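Local structure of endo-beta-1,4-glucanase (Bacillus licheniformis, 2JEN) at residues A[51-64]-A[76-90]. The protein hydrolyses internal beta-1,4-glucosidic bonds of xyloglucan and probably of cellulose, as a family 12 glycoside hydrolase acting on plant cell wall polysaccharides. The protein carries 1 engineered substitution. Sequence-based numbering, arbitrary orientation.
With XYS (alpha-D-xylopyranose), chain B; GLC (alpha-D-glucopyranose), chain C; GLC (alpha-D-glucopyranose), chain D; GLC (alpha-D-glucopyranose), chain E.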
ATOM      1  N   ASN A  51       8.697  17.191  -1.293  1.00  8.42           N
ATOM      2  CA  ASN A  51       7.992  18.473  -1.383  1.00  8.81           C
ATOM      3  C   ASN A  51       6.764  18.333  -2.257  1.00  9.06           C
ATOM      4  O   ASN A  51       6.896  18.073  -3.446  1.00  9.28           O
ATOM      5  CB  ASN A  51       8.953  19.518  -1.959  1.00  8.92           C
ATOM      6  CG  ASN A  51       8.360  20.880  -2.113  1.00  9.42           C
ATOM      7  OD1 ASN A  51       7.172  21.045  -2.119  1.00 11.72           O
ATOM      8  ND2 ASN A  51       9.227  21.866  -2.268  1.00 10.06           N
ATOM      9  N   VAL A  52       5.583  18.467  -1.641  1.00  8.84           N
ATOM     10  CA  VAL A  52       4.312  18.311  -2.308  1.00  9.00           C
ATOM     11  C   VAL A  52       3.488  19.598  -2.204  1.00  9.80           C
ATOM     12  O   VAL A  52       2.279  19.560  -1.977  1.00 10.74           O
ATOM     13  CB  VAL A  52       3.545  17.073  -1.804  1.00  9.36           C
ATOM     14  CG1 VAL A  52       4.339  15.813  -2.157  1.00 11.26           C
ATOM     15  CG2 VAL A  52       3.251  17.101  -0.298  1.00 11.69           C
ATOM     16  N   TRP A  53       4.127  20.741  -2.474  1.00 10.32           N
ATOM     17  CA  TRP A  53       3.533  22.019  -2.157  1.00 10.61           C
ATOM     18  C   TRP A  53       2.242  22.339  -2.906  1.00 10.91           C
ATOM     19  O   TRP A  53       1.436  23.142  -2.432  1.00 12.62           O
ATOM     20  CB  TRP A  53       4.507  23.155  -2.390  1.00 11.77           C
ATOM     21  CG  TRP A  53       4.904  23.485  -3.788  1.00 11.69           C
ATOM     22  CD1 TRP A  53       5.976  22.981  -4.493  1.00 12.37           C
ATOM     23  CD2 TRP A  53       4.307  24.471  -4.635  1.00 12.67           C
ATOM     24  NE1 TRP A  53       6.062  23.603  -5.717  1.00 12.61           N
ATOM     25  CE2 TRP A  53       5.066  24.521  -5.810  1.00 12.39           C
ATOM     26  CE3 TRP A  53       3.237  25.351  -4.475  1.00 14.45           C
ATOM     27  CZ2 TRP A  53       4.780  25.399  -6.849  1.00 14.74           C
ATOM     28  CZ3 TRP A  53       2.934  26.218  -5.520  1.00 16.96           C
ATOM     29  CH2 TRP A  53       3.703  26.213  -6.692  1.00 16.83           C
ATOM     30  N   GLY A  54       2.039  21.730  -4.061  1.00 10.17           N
ATOM     31  CA  GLY A  54       0.903  22.016  -4.926  1.00 10.79           C
ATOM     32  C   GLY A  54      -0.186  20.982  -4.902  1.00 10.62           C
ATOM     33  O   GLY A  54      -1.012  20.937  -5.799  1.00 12.45           O
ATOM     34  N   ALA A  55      -0.189  20.117  -3.886  1.00 10.70           N
ATOM     35  CA  ALA A  55      -1.040  18.922  -3.886  1.00 12.08           C
ATOM     36  C   ALA A  55      -2.407  19.062  -3.247  1.00 10.86           C
ATOM     37  O   ALA A  55      -3.200  18.123  -3.306  1.00 11.25           O
ATOM     38  CB  ALA A  55      -0.282  17.808  -3.201  1.00 12.35           C
ATOM     39  N   ASP A  56      -2.715  20.213  -2.634  1.00 11.61           N
ATOM     40  CA  ASP A  56      -3.910  20.302  -1.767  1.00 13.45           C
ATOM     41  C   ASP A  56      -5.224  19.949  -2.465  1.00 12.00           C
ATOM     42  O   ASP A  56      -6.141  19.412  -1.820  1.00 13.12           O
ATOM     43  CB  ASP A  56      -4.073  21.715  -1.136  1.00 16.26           C
ATOM     44  CG  ASP A  56      -3.010  22.073  -0.120  1.00 21.89           C
ATOM     45  OD1 ASP A  56      -2.274  21.197   0.382  1.00 28.15           O
ATOM     46  OD2 ASP A  56      -2.934  23.294   0.138  1.00 32.10           O
ATOM     47  N   GLN A  57      -5.355  20.291  -3.744  1.00 11.79           N
ATOM     48  CA  GLN A  57      -6.619  20.155  -4.436  1.00 13.02           C
ATOM     49  C   GLN A  57      -6.691  18.990  -5.411  1.00 11.36           C
ATOM     50  O   GLN A  57      -7.605  18.922  -6.241  1.00 11.78           O
ATOM     51  CB  GLN A  57      -6.972  21.467  -5.159  1.00 14.31           C
ATOM     52  CG  GLN A  57      -7.083  22.672  -4.232  1.00 18.01           C
ATOM     53  CD  GLN A  57      -7.522  23.891  -4.969  1.00 21.86           C
ATOM     54  OE1 GLN A  57      -6.704  24.629  -5.489  1.00 30.82           O
ATOM     55  NE2 GLN A  57      -8.823  24.097  -5.037  1.00 29.09           N
ATOM     56  N   VAL A  58      -5.756  18.056  -5.280  1.00 10.57           N
ATOM     57  CA  VAL A  58      -5.740  16.844  -6.108  1.00  9.74           C
ATOM     58  C   VAL A  58      -5.666  15.590  -5.257  1.00  9.33           C
ATOM     59  O   VAL A  58      -5.293  15.650  -4.082  1.00  9.59           O
ATOM     60  CB  VAL A  58      -4.649  16.875  -7.198  1.00  9.96           C
ATOM     61  CG1 VAL A  58      -4.872  18.081  -8.172  1.00 11.56           C
ATOM     62  CG2 VAL A  58      -3.252  16.937  -6.599  1.00 11.37           C
ATOM     63  N   SER A  59      -5.972  14.460  -5.866  1.00  9.60           N
ATOM     64  CA  SER A  59      -6.013  13.194  -5.158  1.00  8.87           C
ATOM     65  C   SER A  59      -5.506  12.082  -6.076  1.00 10.25           C
ATOM     66  O   SER A  59      -5.239  12.311  -7.247  1.00 13.41           O
ATOM     67  CB  SER A  59      -7.430  12.902  -4.649  1.00  9.65           C
ATOM     68  OG  SER A  59      -7.475  11.762  -3.803  1.00  9.44           O
ATOM     69  N   GLY A  60      -5.363  10.896  -5.536  1.00  9.38           N
ATOM     70  CA  GLY A  60      -4.901   9.773  -6.304  1.00  9.56           C
ATOM     71  C   GLY A  60      -3.410   9.630  -6.439  1.00  9.00           C
ATOM     72  O   GLY A  60      -2.943   8.842  -7.259  1.00 11.12           O
ATOM     73  N   TRP A  61      -2.667  10.432  -5.697  1.00  8.83           N
ATOM     74  CA  TRP A  61      -1.246  10.578  -5.910  1.00  8.92           C
ATOM     75  C   TRP A  61      -0.401   9.892  -4.861  1.00  9.47           C
ATOM     76  O   TRP A  61      -0.863   9.565  -3.760  1.00  9.82           O
ATOM     77  CB  TRP A  61      -0.891  12.072  -5.944  1.00  9.92           C
ATOM     78  CG  TRP A  61      -1.176  12.836  -4.708  1.00 10.11           C
ATOM     79  CD1 TRP A  61      -2.281  13.628  -4.440  1.00 10.56           C
ATOM     80  CD2 TRP A  61      -0.286  13.008  -3.591  1.00  9.28           C
ATOM     81  NE1 TRP A  61      -2.121  14.253  -3.226  1.00 11.95           N
ATOM     82  CE2 TRP A  61      -0.912  13.894  -2.684  1.00  9.87           C
ATOM     83  CE3 TRP A  61       0.996  12.557  -3.310  1.00 10.22           C
ATOM     84  CZ2 TRP A  61      -0.270  14.313  -1.529  1.00 12.09           C
ATOM     85  CZ3 TRP A  61       1.614  12.982  -2.161  1.00 11.20           C
ATOM     86  CH2 TRP A  61       0.967  13.856  -1.291  1.00 11.86           C
ATOM     87  N   TRP A  62       0.856   9.667  -5.230  1.00  8.91           N
ATOM     88  CA  TRP A  62       1.848   9.218  -4.278  1.00  8.71           C
ATOM     89  C   TRP A  62       3.224   9.745  -4.720  1.00  9.16           C
ATOM     90  O   TRP A  62       3.425  10.061  -5.892  1.00  9.24           O
ATOM     91  CB  TRP A  62       1.824   7.713  -4.066  1.00 11.86           C
ATOM     92  CG  TRP A  62       1.824   6.884  -5.223  1.00 14.58           C
ATOM     93  CD1 TRP A  62       0.719   6.278  -5.811  1.00 17.63           C
ATOM     94  CD2 TRP A  62       2.916   6.517  -5.977  1.00 15.24           C
ATOM     95  NE1 TRP A  62       1.092   5.540  -6.847  1.00 19.45           N
ATOM     96  CE2 TRP A  62       2.434   5.655  -7.009  1.00 15.34           C
ATOM     97  CE3 TRP A  62       4.255   6.798  -5.917  1.00 17.58           C
ATOM     98  CZ2 TRP A  62       3.249   5.092  -7.949  1.00 19.41           C
ATOM     99  CZ3 TRP A  62       5.082   6.205  -6.857  1.00 20.89           C
ATOM    100  CH2 TRP A  62       4.574   5.391  -7.862  1.00 20.88           C
ATOM    101  N   GLN A  63       4.151   9.840  -3.773  1.00  8.51           N
ATOM    102  CA  GLN A  63       5.500  10.309  -4.046  1.00  8.43           C
ATOM    103  C   GLN A  63       6.421   9.809  -2.975  1.00  8.50           C
ATOM    104  O   GLN A  63       6.146  10.004  -1.790  1.00  9.15           O
ATOM    105  CB  GLN A  63       5.540  11.837  -4.137  1.00  8.97           C
ATOM    106  CG  GLN A  63       6.850  12.402  -4.659  1.00  9.55           C
ATOM    107  CD  GLN A  63       6.753  13.894  -4.880  1.00  8.89           C
ATOM    108  OE1 GLN A  63       6.262  14.332  -5.923  1.00  9.69           O
ATOM    109  NE2 GLN A  63       7.121  14.678  -3.877  1.00 10.13           N
ATOM    110  N   THR A  64       7.493   9.150  -3.405  1.00  9.10           N
ATOM    111  CA  THR A  64       8.463   8.495  -2.515  0.50  7.98           C
ATOM    112  C   THR A  64       9.866   9.008  -2.850  1.00  8.64           C
ATOM    113  O   THR A  64      10.254   8.972  -4.024  1.00 10.77           O
ATOM    114  CB  THR A  64       8.397   6.972  -2.766  0.50  8.50           C
ATOM    115  OG1 THR A  64       7.121   6.497  -2.272  0.50  7.22           O
ATOM    116  CG2 THR A  64       9.581   6.161  -2.130  0.50  9.74           C
ATOM    117  N   VAL A  76      10.217   8.731  -6.930  1.00  9.36           N
ATOM    118  CA  VAL A  76       9.257   8.047  -7.732  0.50  9.18           C
ATOM    119  C   VAL A  76       7.917   8.753  -7.464  1.00  9.47           C
ATOM    120  O   VAL A  76       7.636   9.102  -6.316  1.00 10.61           O
ATOM    121  CB  VAL A  76       9.248   6.582  -7.267  0.50  9.16           C
ATOM    122  CG1 VAL A  76       8.432   5.734  -8.230  0.50 10.86           C
ATOM    123  CG2 VAL A  76      10.733   6.058  -7.093  0.50  9.98           C
ATOM    124  N   TRP A  77       7.084   8.919  -8.476  1.00  8.54           N
ATOM    125  CA  TRP A  77       5.861   9.686  -8.303  1.00  8.75           C
ATOM    126  C   TRP A  77       4.715   9.215  -9.188  1.00  8.84           C
ATOM    127  O   TRP A  77       4.911   8.556 -10.231  1.00  9.21           O
ATOM    128  CB  TRP A  77       6.103  11.173  -8.623  1.00  9.56           C
ATOM    129  CG  TRP A  77       6.419  11.517 -10.063  1.00  9.93           C
ATOM    130  CD1 TRP A  77       5.536  11.746 -11.065  1.00  9.63           C
ATOM    131  CD2 TRP A  77       7.722  11.691 -10.647  1.00  9.66           C
ATOM    132  NE1 TRP A  77       6.208  12.054 -12.236  1.00  9.90           N
ATOM    133  CE2 TRP A  77       7.548  12.036 -11.996  1.00  9.68           C
ATOM    134  CE3 TRP A  77       9.020  11.594 -10.154  1.00 10.42           C
ATOM    135  CZ2 TRP A  77       8.619  12.324 -12.838  1.00 10.52           C
ATOM    136  CZ3 TRP A  77      10.093  11.858 -11.012  1.00 10.94           C
ATOM    137  CH2 TRP A  77       9.865  12.243 -12.321  1.00 10.73           C
ATOM    138  N   ASN A  78       3.525   9.599  -8.761  1.00  8.94           N
ATOM    139  CA  ASN A  78       2.321   9.471  -9.537  1.00  8.53           C
ATOM    140  C   ASN A  78       1.376  10.606  -9.217  1.00  8.91           C
ATOM    141  O   ASN A  78       0.929  10.724  -8.077  1.00  9.35           O
ATOM    142  CB  ASN A  78       1.616   8.155  -9.182  1.00 10.10           C
ATOM    143  CG  ASN A  78       0.308   7.981  -9.867  1.00 11.56           C
ATOM    144  OD1 ASN A  78       0.173   8.264 -11.044  1.00 13.68           O
ATOM    145  ND2 ASN A  78      -0.690   7.551  -9.126  1.00 15.83           N
ATOM    146  N   TRP A  79       1.145  11.485 -10.207  1.00  8.73           N
ATOM    147  CA  TRP A  79       0.415  12.753 -10.056  1.00  8.47           C
ATOM    148  C   TRP A  79      -0.686  12.771 -11.154  1.00  8.59           C
ATOM    149  O   TRP A  79      -0.532  13.397 -12.205  1.00  9.76           O
ATOM    150  CB  TRP A  79       1.324  13.973 -10.166  1.00  9.25           C
ATOM    151  CG  TRP A  79       2.140  14.120  -8.944  1.00  8.88           C
ATOM    152  CD1 TRP A  79       3.443  13.803  -8.789  1.00  8.87           C
ATOM    153  CD2 TRP A  79       1.683  14.570  -7.669  1.00  8.49           C
ATOM    154  NE1 TRP A  79       3.849  14.036  -7.486  1.00  9.22           N
ATOM    155  CE2 TRP A  79       2.761  14.475  -6.778  1.00  9.02           C
ATOM    156  CE3 TRP A  79       0.466  15.031  -7.193  1.00  9.04           C
ATOM    157  CZ2 TRP A  79       2.653  14.860  -5.456  1.00  9.69           C
ATOM    158  CZ3 TRP A  79       0.364  15.429  -5.882  1.00 10.13           C
ATOM    159  CH2 TRP A  79       1.452  15.320  -5.022  1.00  9.30           C
ATOM    160  N   PRO A  80      -1.795  12.039 -10.953  0.50  8.31           N
ATOM    161  CA  PRO A  80      -2.797  12.018 -12.020  0.50  8.77           C
ATOM    162  C   PRO A  80      -3.599  13.313 -12.151  0.50  9.74           C
ATOM    163  O   PRO A  80      -4.557  13.546 -11.428  0.50 11.16           O
ATOM    164  CB  PRO A  80      -3.688  10.818 -11.663  0.50  9.07           C
ATOM    165  CG  PRO A  80      -2.953  10.063 -10.635  0.50  7.47           C
ATOM    166  CD  PRO A  80      -2.149  11.087  -9.895  0.50  8.42           C
ATOM    167  N   SER A  81      -3.204  14.150 -13.100  1.00 11.34           N
ATOM    168  CA  SER A  81      -3.849  15.440 -13.339  1.00 11.81           C
ATOM    169  C   SER A  81      -3.411  15.998 -14.699  1.00 12.75           C
ATOM    170  O   SER A  81      -2.262  15.817 -15.104  1.00 14.23           O
ATOM    171  CB  SER A  81      -3.397  16.445 -12.280  1.00 12.41           C
ATOM    172  OG  SER A  81      -4.010  17.746 -12.497  1.00 12.56           O
ATOM    173  N   ASN A  82      -4.322  16.709 -15.344  1.00 11.73           N
ATOM    174  CA  ASN A  82      -4.048  17.379 -16.610  1.00 11.56           C
ATOM    175  C   ASN A  82      -3.734  18.862 -16.477  1.00 11.42           C
ATOM    176  O   ASN A  82      -3.456  19.514 -17.496  1.00 13.16           O
ATOM    177  CB  ASN A  82      -5.195  17.184 -17.600  1.00 11.64           C
ATOM    178  CG  ASN A  82      -6.489  17.816 -17.137  1.00 12.23           C
ATOM    179  OD1 ASN A  82      -6.485  18.957 -16.633  1.00 15.68           O
ATOM    180  ND2 ASN A  82      -7.613  17.116 -17.310  1.00 10.58           N
ATOM    181  N   THR A  83      -3.752  19.413 -15.260  1.00 11.44           N
ATOM    182  CA  THR A  83      -3.712  20.836 -15.131  1.00 11.62           C
ATOM    183  C   THR A  83      -2.299  21.388 -15.128  1.00 11.46           C
ATOM    184  O   THR A  83      -1.325  20.677 -14.927  1.00 12.06           O
ATOM    185  CB  THR A  83      -4.473  21.361 -13.926  1.00 11.79           C
ATOM    186  OG1 THR A  83      -3.745  20.977 -12.760  1.00 12.53           O
ATOM    187  CG2 THR A  83      -5.938  20.872 -13.880  1.00 13.67           C
ATOM    188  N   SER A  84      -2.208  22.694 -15.382  1.00 13.61           N
ATOM    189  CA  SER A  84      -0.940  23.399 -15.544  1.00 14.14           C
ATOM    190  C   SER A  84      -0.340  23.901 -14.225  1.00 14.93           C
ATOM    191  O   SER A  84       0.657  24.599 -14.214  1.00 16.79           O
ATOM    192  CB  SER A  84      -1.149  24.587 -16.495  0.50 15.61           C
ATOM    193  OG  SER A  84      -1.968  25.539 -15.862  0.50 18.01           O
ATOM    194  N   THR A  85      -0.903  23.497 -13.097  1.00 14.59           N
ATOM    195  CA  THR A  85      -0.358  23.851 -11.816  1.00 14.59           C
ATOM    196  C   THR A  85       0.747  22.870 -11.422  1.00 12.48           C
ATOM    197  O   THR A  85       0.643  21.682 -11.649  1.00 12.42           O
ATOM    198  CB  THR A  85      -1.434  23.862 -10.761  1.00 15.77           C
ATOM    199  OG1 THR A  85      -1.913  22.565 -10.612  1.00 18.47           O
ATOM    200  CG2 THR A  85      -2.619  24.762 -11.085  1.00 19.16           C
ATOM    201  N   VAL A  86       1.801  23.366 -10.804  1.00 11.30           N
ATOM    202  CA  VAL A  86       2.821  22.493 -10.240  1.00 10.82           C
ATOM    203  C   VAL A  86       2.242  21.771  -9.019  1.00 10.17           C
ATOM    204  O   VAL A  86       1.750  22.432  -8.107  1.00 11.09           O
ATOM    205  CB  VAL A  86       4.075  23.296  -9.835  1.00 10.30           C
ATOM    206  CG1 VAL A  86       5.083  22.391  -9.115  1.00 11.35           C
ATOM    207  CG2 VAL A  86       4.731  23.949 -11.052  1.00 12.37           C
ATOM    208  N   LYS A  87       2.247  20.430  -9.047  1.00  9.22           N
ATOM    209  CA  LYS A  87       1.740  19.664  -7.922  1.00  9.16           C
ATOM    210  C   LYS A  87       2.778  19.454  -6.834  1.00  9.66           C
ATOM    211  O   LYS A  87       2.438  19.395  -5.649  1.00  9.82           O
ATOM    212  CB  LYS A  87       1.226  18.298  -8.358  1.00  9.78           C
ATOM    213  CG  LYS A  87       0.194  18.337  -9.512  1.00  9.60           C
ATOM    214  CD  LYS A  87      -0.917  19.346  -9.308  1.00 10.40           C
ATOM    215  CE  LYS A  87      -1.978  19.319 -10.431  1.00 10.79           C
ATOM    216  NZ  LYS A  87      -1.406  19.755 -11.762  1.00 10.95           N
ATOM    217  N   ALA A  88       4.032  19.315  -7.253  1.00  9.32           N
ATOM    218  CA  ALA A  88       5.087  18.871  -6.355  1.00  8.31           C
ATOM    219  C   ALA A  88       6.442  19.247  -6.936  1.00  9.06           C
ATOM    220  O   ALA A  88       6.567  19.420  -8.165  1.00  9.76           O
ATOM    221  CB  ALA A  88       4.993  17.329  -6.170  1.00 10.39           C
ATOM    222  N   TYR A  89       7.446  19.352  -6.053  1.00  8.82           N
ATOM    223  CA  TYR A  89       8.828  19.562  -6.456  1.00  8.71           C
ATOM    224  C   TYR A  89       9.713  18.687  -5.567  1.00  8.32           C
ATOM    225  O   TYR A  89      10.502  19.191  -4.759  1.00  9.04           O
ATOM    226  CB  TYR A  89       9.188  21.033  -6.332  1.00  9.16           C
ATOM    227  CG  TYR A  89      10.605  21.429  -6.749  1.00 10.01           C
ATOM    228  CD1 TYR A  89      11.099  21.170  -8.030  1.00 10.11           C
ATOM    229  CD2 TYR A  89      11.471  22.032  -5.858  1.00  9.15           C
ATOM    230  CE1 TYR A  89      12.364  21.585  -8.431  1.00 10.24           C
ATOM    231  CE2 TYR A  89      12.741  22.439  -6.237  1.00 10.27           C
ATOM    232  CZ  TYR A  89      13.208  22.145  -7.502  1.00  9.14           C
ATOM    233  OH  TYR A  89      14.456  22.591  -7.860  1.00 10.52           O
ATOM    234  N   PRO A  90       9.592  17.364  -5.710  1.00  8.77           N
ATOM    235  CA  PRO A  90      10.579  16.504  -5.042  1.00  8.30           C
ATOM    236  C   PRO A  90      11.964  16.952  -5.501  1.00  8.39           C
ATOM    237  O   PRO A  90      12.171  17.255  -6.683  1.00  9.17           O
ATOM    238  CB  PRO A  90      10.236  15.086  -5.552  1.00  9.11           C
ATOM    239  CG  PRO A  90       9.493  15.341  -6.876  1.00  8.51           C
ATOM    240  CD  PRO A  90       8.715  16.622  -6.622  1.00  8.81           C
TER
HETATM  241  C1  XYS B   5       5.087  23.425   1.893  1.00 26.22           C
HETATM  242  C2  XYS B   5       3.908  22.540   2.279  1.00 25.53           C
HETATM  243  C3  XYS B   5       4.313  21.063   2.354  1.00 24.78           C
HETATM  244  C4  XYS B   5       5.155  20.727   1.117  1.00 21.94           C
HETATM  245  C5  XYS B   5       6.320  21.693   0.857  1.00 20.88           C
HETATM  246  O2  XYS B   5       3.421  22.955   3.565  1.00 27.34           O
HETATM  247  O3  XYS B   5       3.212  20.135   2.452  1.00 26.28           O
HETATM  248  O4  XYS B   5       5.581  19.391   1.175  1.00 14.74           O
HETATM  249  O5  XYS B   5       5.817  22.981   0.796  1.00 24.83           O
HETATM  250  C1  GLC C   2       7.778  26.512  -4.236  1.00 15.78           C
HETATM  251  C2  GLC C   2       8.392  25.814  -3.039  1.00 17.51           C
HETATM  252  C3  GLC C   2       7.362  25.605  -1.957  1.00 17.27           C
HETATM  253  C4  GLC C   2       6.751  26.965  -1.622  1.00 17.46           C
HETATM  254  C5  GLC C   2       6.151  27.585  -2.896  1.00 19.66           C
HETATM  255  C6  GLC C   2       5.662  29.005  -2.576  1.00 24.31           C
HETATM  256  O2  GLC C   2       9.023  24.578  -3.376  1.00 15.80           O
HETATM  257  O3  GLC C   2       7.977  24.921  -0.852  1.00 17.17           O
HETATM  258  O4  GLC C   2       5.722  26.858  -0.682  1.00 20.88           O
HETATM  259  O5  GLC C   2       7.189  27.752  -3.841  1.00 17.31           O
HETATM  260  O6  GLC C   2       4.254  29.070  -2.594  1.00 32.00           O
HETATM  261  C1  GLC D   1       9.370  28.260  -8.968  0.50 21.68           C
HETATM  262  C2  GLC D   1       8.389  28.970  -8.038  0.50 21.90           C
HETATM  263  C3  GLC D   1       8.699  28.571  -6.620  0.50 20.63           C
HETATM  264  C4  GLC D   1       8.505  27.064  -6.488  0.50 19.70           C
HETATM  265  C5  GLC D   1       9.489  26.437  -7.485  0.50 19.02           C
HETATM  266  C6  GLC D   1       9.597  24.910  -7.396  0.50 17.83           C
HETATM  267  O1  GLC D   1       9.208  28.617 -10.312  0.50 25.97           O
HETATM  268  O2  GLC D   1       8.453  30.379  -8.043  0.50 21.91           O
HETATM  269  O3  GLC D   1       7.871  29.406  -5.809  0.50 21.86           O
HETATM  270  O4  GLC D   1       8.852  26.628  -5.192  0.50 17.91           O
HETATM  271  O5  GLC D   1       9.146  26.864  -8.796  0.50 21.15           O
HETATM  272  O6  GLC D   1       8.337  24.286  -7.528  0.50 14.49           O
HETATM  273  C1  GLC E   1       0.964  29.490 -17.040  1.00 23.47           C
HETATM  274  C2  GLC E   1       1.395  30.305 -15.839  1.00 23.54           C
HETATM  275  C3  GLC E   1       2.824  29.974 -15.410  1.00 20.39           C
HETATM  276  C4  GLC E   1       3.013  28.459 -15.278  1.00 17.22           C
HETATM  277  C5  GLC E   1       2.547  27.787 -16.558  1.00 17.89           C
HETATM  278  C6  GLC E   1       2.624  26.257 -16.461  1.00 17.36           C
HETATM  279  O1  GLC E   1      -0.433  29.648 -17.221  1.00 25.90           O
HETATM  280  O2  GLC E   1       1.382  31.681 -16.192  1.00 26.78           O
HETATM  281  O3  GLC E   1       3.148  30.606 -14.193  1.00 23.29           O
HETATM  282  O4  GLC E   1       4.391  28.152 -15.127  1.00 16.56           O
HETATM  283  O5  GLC E   1       1.181  28.115 -16.778  1.00 21.25           O
HETATM  284  O6  GLC E   1       2.032  25.725 -17.643  1.00 17.93           O
HETATM  285  O   HOH W   1      -1.675  22.843  -7.894  1.00 33.88           O
HETATM  286  O   HOH W   2      -3.494  14.055  -8.629  1.00 20.17           O
HETATM  287  O   HOH W   3      -3.534   6.608  -8.659  1.00 23.16           O
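The indole of Trp61 lies nearly flat over that of Trp79, both side chains running in the same direction, as an offset stack of five- on six-membered ring (centroids 4.2 Å apart, planes 18° from parallel). Trp61 CB rests on the same Trp79 face, and Lys87 CB covers the opposite one. Around the rim, Val52 CG1 and Val58 CG2 meet the ring in its plane, while Trp79 NE1 donates to Gln63 OE1 (2.9 Å), the amide turned 69° from the indole. With only an alanine's methyl at Trp61, the Trp79 ring would probably lose most of the cover on this face and be freer to tilt away from Gln63. Gln63 spans the distance with CG turned opposite the backbone N (chi1 -170°) and its chain extended, the amide lying against Pro90. On the sheet face shared with Val76, Trp62 lies over the neighbouring strand, with Asn78 CB over its indole face, 3.6 Å from the five-membered ring centroid, and Val76 CG1 touching its edge. Paired backbone bonds join Trp62 to Asn78 and Thr64 to Val76. Beyond the strands, Tyr89 N bonds Asn51 O, and Trp53 CZ2 packs on Val86 CB (3.7 Å). Trp53 lays one face against the chain C glucose, and its NE1 donates to O6 of the linked chain D glucose (3.0 Å). The tryptophan-rich antiparallel hairpin thus runs into loops lining the glycan-binding cleft of the family 12 beta-sandwich.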